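Local structure of Nsp15 (Middle East respiratory syndrome-related coronavirus, 5YVD) at residues 254-263 with 274-282. The protein is a viral endoribonuclease of the EndoU family that probably cleaves RNA next to uridylates and assembles as a hexamer. Numbering follows the deposited sequence.
Sequences RQQEGHIIME and NYFITETNT. Unlike the reference sequence in segment 254-263: Arg254 (reference Lys).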
# COMPACT_ATOMS: atom_id res chain seq x y z
N ARG A 254 -5.40 -29.55 29.11
CA ARG A 254 -4.81 -28.56 29.94
C ARG A 254 -5.43 -27.20 29.73
O ARG A 254 -5.88 -26.57 30.67
CB ARG A 254 -3.32 -28.48 29.65
CG ARG A 254 -2.63 -27.33 30.34
CD ARG A 254 -2.64 -27.55 31.84
NE ARG A 254 -2.42 -26.31 32.56
CZ ARG A 254 -2.41 -26.20 33.88
NH1 ARG A 254 -2.58 -27.27 34.66
NH2 ARG A 254 -2.22 -25.01 34.43
N GLN A 255 -5.46 -26.75 28.48
CA GLN A 255 -5.80 -25.36 28.18
C GLN A 255 -7.29 -25.04 28.38
O GLN A 255 -7.65 -23.89 28.63
CB GLN A 255 -5.34 -24.99 26.78
CG GLN A 255 -6.26 -25.43 25.68
CD GLN A 255 -7.37 -24.46 25.45
OE1 GLN A 255 -7.19 -23.27 25.64
NE2 GLN A 255 -8.54 -24.95 25.04
N GLN A 256 -8.12 -26.08 28.26
CA GLN A 256 -9.53 -25.99 28.59
C GLN A 256 -9.79 -25.69 30.06
O GLN A 256 -10.93 -25.38 30.43
CB GLN A 256 -10.22 -27.30 28.25
CG GLN A 256 -10.55 -27.47 26.78
CD GLN A 256 -12.00 -27.18 26.47
OE1 GLN A 256 -12.91 -27.81 27.03
NE2 GLN A 256 -12.22 -26.25 25.56
N GLU A 257 -8.76 -25.80 30.90
CA GLU A 257 -8.84 -25.31 32.28
C GLU A 257 -8.63 -23.79 32.33
O GLU A 257 -8.59 -23.22 33.41
CB GLU A 257 -7.84 -26.03 33.21
CG GLU A 257 -8.10 -27.52 33.36
CD GLU A 257 -7.00 -28.27 34.09
OE1 GLU A 257 -5.81 -27.92 33.97
OE2 GLU A 257 -7.32 -29.26 34.78
N GLY A 258 -8.41 -23.16 31.18
CA GLY A 258 -8.47 -21.70 31.04
C GLY A 258 -7.24 -20.88 31.38
O GLY A 258 -7.30 -19.64 31.41
N HIS A 259 -6.11 -21.53 31.64
CA HIS A 259 -4.96 -20.82 32.17
C HIS A 259 -3.73 -20.94 31.26
O HIS A 259 -2.57 -21.00 31.73
CB HIS A 259 -4.68 -21.31 33.60
CG HIS A 259 -5.74 -20.92 34.59
ND1 HIS A 259 -5.44 -20.59 35.88
CD2 HIS A 259 -7.08 -20.81 34.47
CE1 HIS A 259 -6.55 -20.29 36.53
NE2 HIS A 259 -7.56 -20.42 35.70
N ILE A 260 -3.98 -20.94 29.95
CA ILE A 260 -2.94 -21.15 28.95
C ILE A 260 -3.03 -20.19 27.79
O ILE A 260 -4.11 -19.99 27.25
CB ILE A 260 -2.98 -22.61 28.39
CG1 ILE A 260 -2.45 -23.59 29.45
CG2 ILE A 260 -2.25 -22.71 27.03
CD1 ILE A 260 -1.21 -24.35 29.03
N ILE A 261 -1.89 -19.65 27.38
CA ILE A 261 -1.74 -18.83 26.18
C ILE A 261 -0.79 -19.49 25.20
O ILE A 261 0.34 -19.86 25.57
CB ILE A 261 -1.08 -17.48 26.50
CG1 ILE A 261 -2.03 -16.61 27.29
CG2 ILE A 261 -0.69 -16.76 25.21
CD1 ILE A 261 -1.58 -15.16 27.35
N MET A 262 -1.21 -19.59 23.95
CA MET A 262 -0.39 -20.16 22.90
C MET A 262 -0.20 -19.19 21.77
O MET A 262 -1.03 -18.32 21.53
CB MET A 262 -1.06 -21.38 22.33
CG MET A 262 -1.28 -22.49 23.31
SD MET A 262 -2.63 -23.51 22.72
CE MET A 262 -1.96 -24.17 21.20
N GLU A 263 0.87 -19.40 21.04
CA GLU A 263 1.26 -18.57 19.93
C GLU A 263 1.91 -19.59 18.99
O GLU A 263 2.87 -20.27 19.39
CB GLU A 263 2.31 -17.56 20.42
CG GLU A 263 2.05 -16.07 20.16
CD GLU A 263 3.16 -15.14 20.75
OE1 GLU A 263 3.69 -15.38 21.89
OE2 GLU A 263 3.50 -14.14 20.07
N ASN A 274 4.44 -26.51 16.39
CA ASN A 274 5.30 -25.92 17.40
C ASN A 274 4.62 -24.74 18.03
O ASN A 274 4.21 -23.84 17.34
CB ASN A 274 6.61 -25.44 16.77
CG ASN A 274 7.54 -26.58 16.38
OD1 ASN A 274 7.43 -27.70 16.86
ND2 ASN A 274 8.50 -26.27 15.50
N TYR A 275 4.55 -24.73 19.35
CA TYR A 275 3.86 -23.66 20.07
C TYR A 275 4.79 -22.97 21.05
O TYR A 275 5.73 -23.55 21.56
CB TYR A 275 2.62 -24.20 20.81
CG TYR A 275 1.57 -24.81 19.89
CD1 TYR A 275 1.44 -26.18 19.80
CD2 TYR A 275 0.72 -24.01 19.12
CE1 TYR A 275 0.49 -26.76 18.96
CE2 TYR A 275 -0.23 -24.59 18.27
CZ TYR A 275 -0.33 -25.98 18.20
OH TYR A 275 -1.22 -26.60 17.38
N PHE A 276 4.49 -21.69 21.28
CA PHE A 276 5.13 -20.85 22.28
C PHE A 276 4.12 -20.76 23.42
O PHE A 276 3.16 -20.00 23.33
CB PHE A 276 5.36 -19.50 21.63
CG PHE A 276 6.12 -18.53 22.47
CD1 PHE A 276 7.43 -18.18 22.13
CD2 PHE A 276 5.52 -17.88 23.54
CE1 PHE A 276 8.14 -17.25 22.87
CE2 PHE A 276 6.24 -16.94 24.28
CZ PHE A 276 7.55 -16.64 23.95
N ILE A 277 4.30 -21.56 24.47
CA ILE A 277 3.27 -21.72 25.47
C ILE A 277 3.65 -21.14 26.81
O ILE A 277 4.79 -21.24 27.28
CB ILE A 277 2.87 -23.19 25.70
CG1 ILE A 277 2.91 -23.96 24.39
CG2 ILE A 277 1.48 -23.28 26.33
CD1 ILE A 277 2.25 -25.32 24.48
N THR A 278 2.64 -20.56 27.45
CA THR A 278 2.79 -19.95 28.75
C THR A 278 1.62 -20.39 29.62
O THR A 278 0.50 -20.49 29.14
CB THR A 278 2.82 -18.42 28.62
OG1 THR A 278 3.67 -18.05 27.52
CG2 THR A 278 3.33 -17.75 29.89
N GLU A 279 1.89 -20.68 30.89
CA GLU A 279 0.84 -21.02 31.86
C GLU A 279 0.68 -19.82 32.76
O GLU A 279 1.67 -19.28 33.27
CB GLU A 279 1.23 -22.26 32.66
CG GLU A 279 0.07 -22.99 33.32
CD GLU A 279 -0.31 -22.48 34.71
OE1 GLU A 279 0.29 -21.51 35.24
OE2 GLU A 279 -1.26 -23.06 35.28
N THR A 280 -0.56 -19.39 32.97
CA THR A 280 -0.83 -18.07 33.58
C THR A 280 -0.97 -18.06 35.12
O THR A 280 -1.19 -17.00 35.72
CB THR A 280 -2.03 -17.39 32.89
OG1 THR A 280 -3.20 -18.23 32.96
CG2 THR A 280 -1.70 -17.11 31.43
N ASN A 281 -0.81 -19.22 35.77
CA ASN A 281 -0.63 -19.22 37.22
C ASN A 281 0.83 -19.24 37.60
O ASN A 281 1.27 -18.52 38.48
CB ASN A 281 -1.29 -20.43 37.85
CG ASN A 281 -2.78 -20.46 37.65
OD1 ASN A 281 -3.46 -19.43 37.70
ND2 ASN A 281 -3.30 -21.64 37.42
N THR A 282 1.60 -20.08 36.93
CA THR A 282 2.96 -20.36 37.34
C THR A 282 3.98 -19.60 36.52
O THR A 282 5.18 -19.62 36.80
CB THR A 282 3.22 -21.84 37.13
OG1 THR A 282 3.32 -22.08 35.73
CG2 THR A 282 2.08 -22.68 37.71
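Arg254, in helix 248-255, and Glu279 are placed as a salt-bridge pair. Their NH2 and OE2 atoms are modelled too close for the bond or its orientation to be relied on. Glu257 adds a second, looser charge partner for Arg254. Glu279 OE1 accepts from the backbone N of Asn281, above the carboxylate plane, and of Thr282, nearly along the C-O axis. This ties the carboxylate to the backbone of the loop after the strand.

A type I turn, Gln255 to Gly258, leads into His259. His259 O takes the backbone N of Thr280 at 2.9 Å, from above its carbonyl plane, and more weakly the Thr280 hydroxyl. Asn281 meets the imidazole at its edge, its amide turned 66° from the ring. His259 ND1 has Asn281 OD1 at 2.9 Å and ND2 at 2.8 Å. Either bond would be weak, and they need opposite protonation of ND1.

Strand 260-263 then pairs antiparallel with strand 273-279. Ile261 and Thr278 are a hydrogen-bonded pair: Ile261 N reaches Thr278 O, and Thr278 N reaches Ile261 O, each at 3.1 Å. On one face, Ile260 CG2 packs on Ile277 CG2 at 3.8 Å. On that face too, Met262 lays its methyl over the Tyr275 ring, CE 3.6 Å from the centroid, a CH-pi contact with the sulfur farther above. The bend at chi3 (64°) brings CE onto the ring.

Glu263 lies alongside Phe276 on the other face, with OE1 3.5 Å from Phe276 CD2. Glu263 O accepts from Phe276 N at 2.9 Å. Glu263 OE2 is hydrogen-bonded to Tyr58 OH of the second subunit.

These strands form a beta hairpin in the endoribonuclease domain. Strand 285-291 flanks strand 273-279 as the third strand of this antiparallel sheet within the chain. Leu251 of helix 248-255 packs on Met262, Tyr275 and Ile277. The second subunit meets the face of Ile261, Glu263 and Thr278, where its Asn157 bonds to Thr278 OG1.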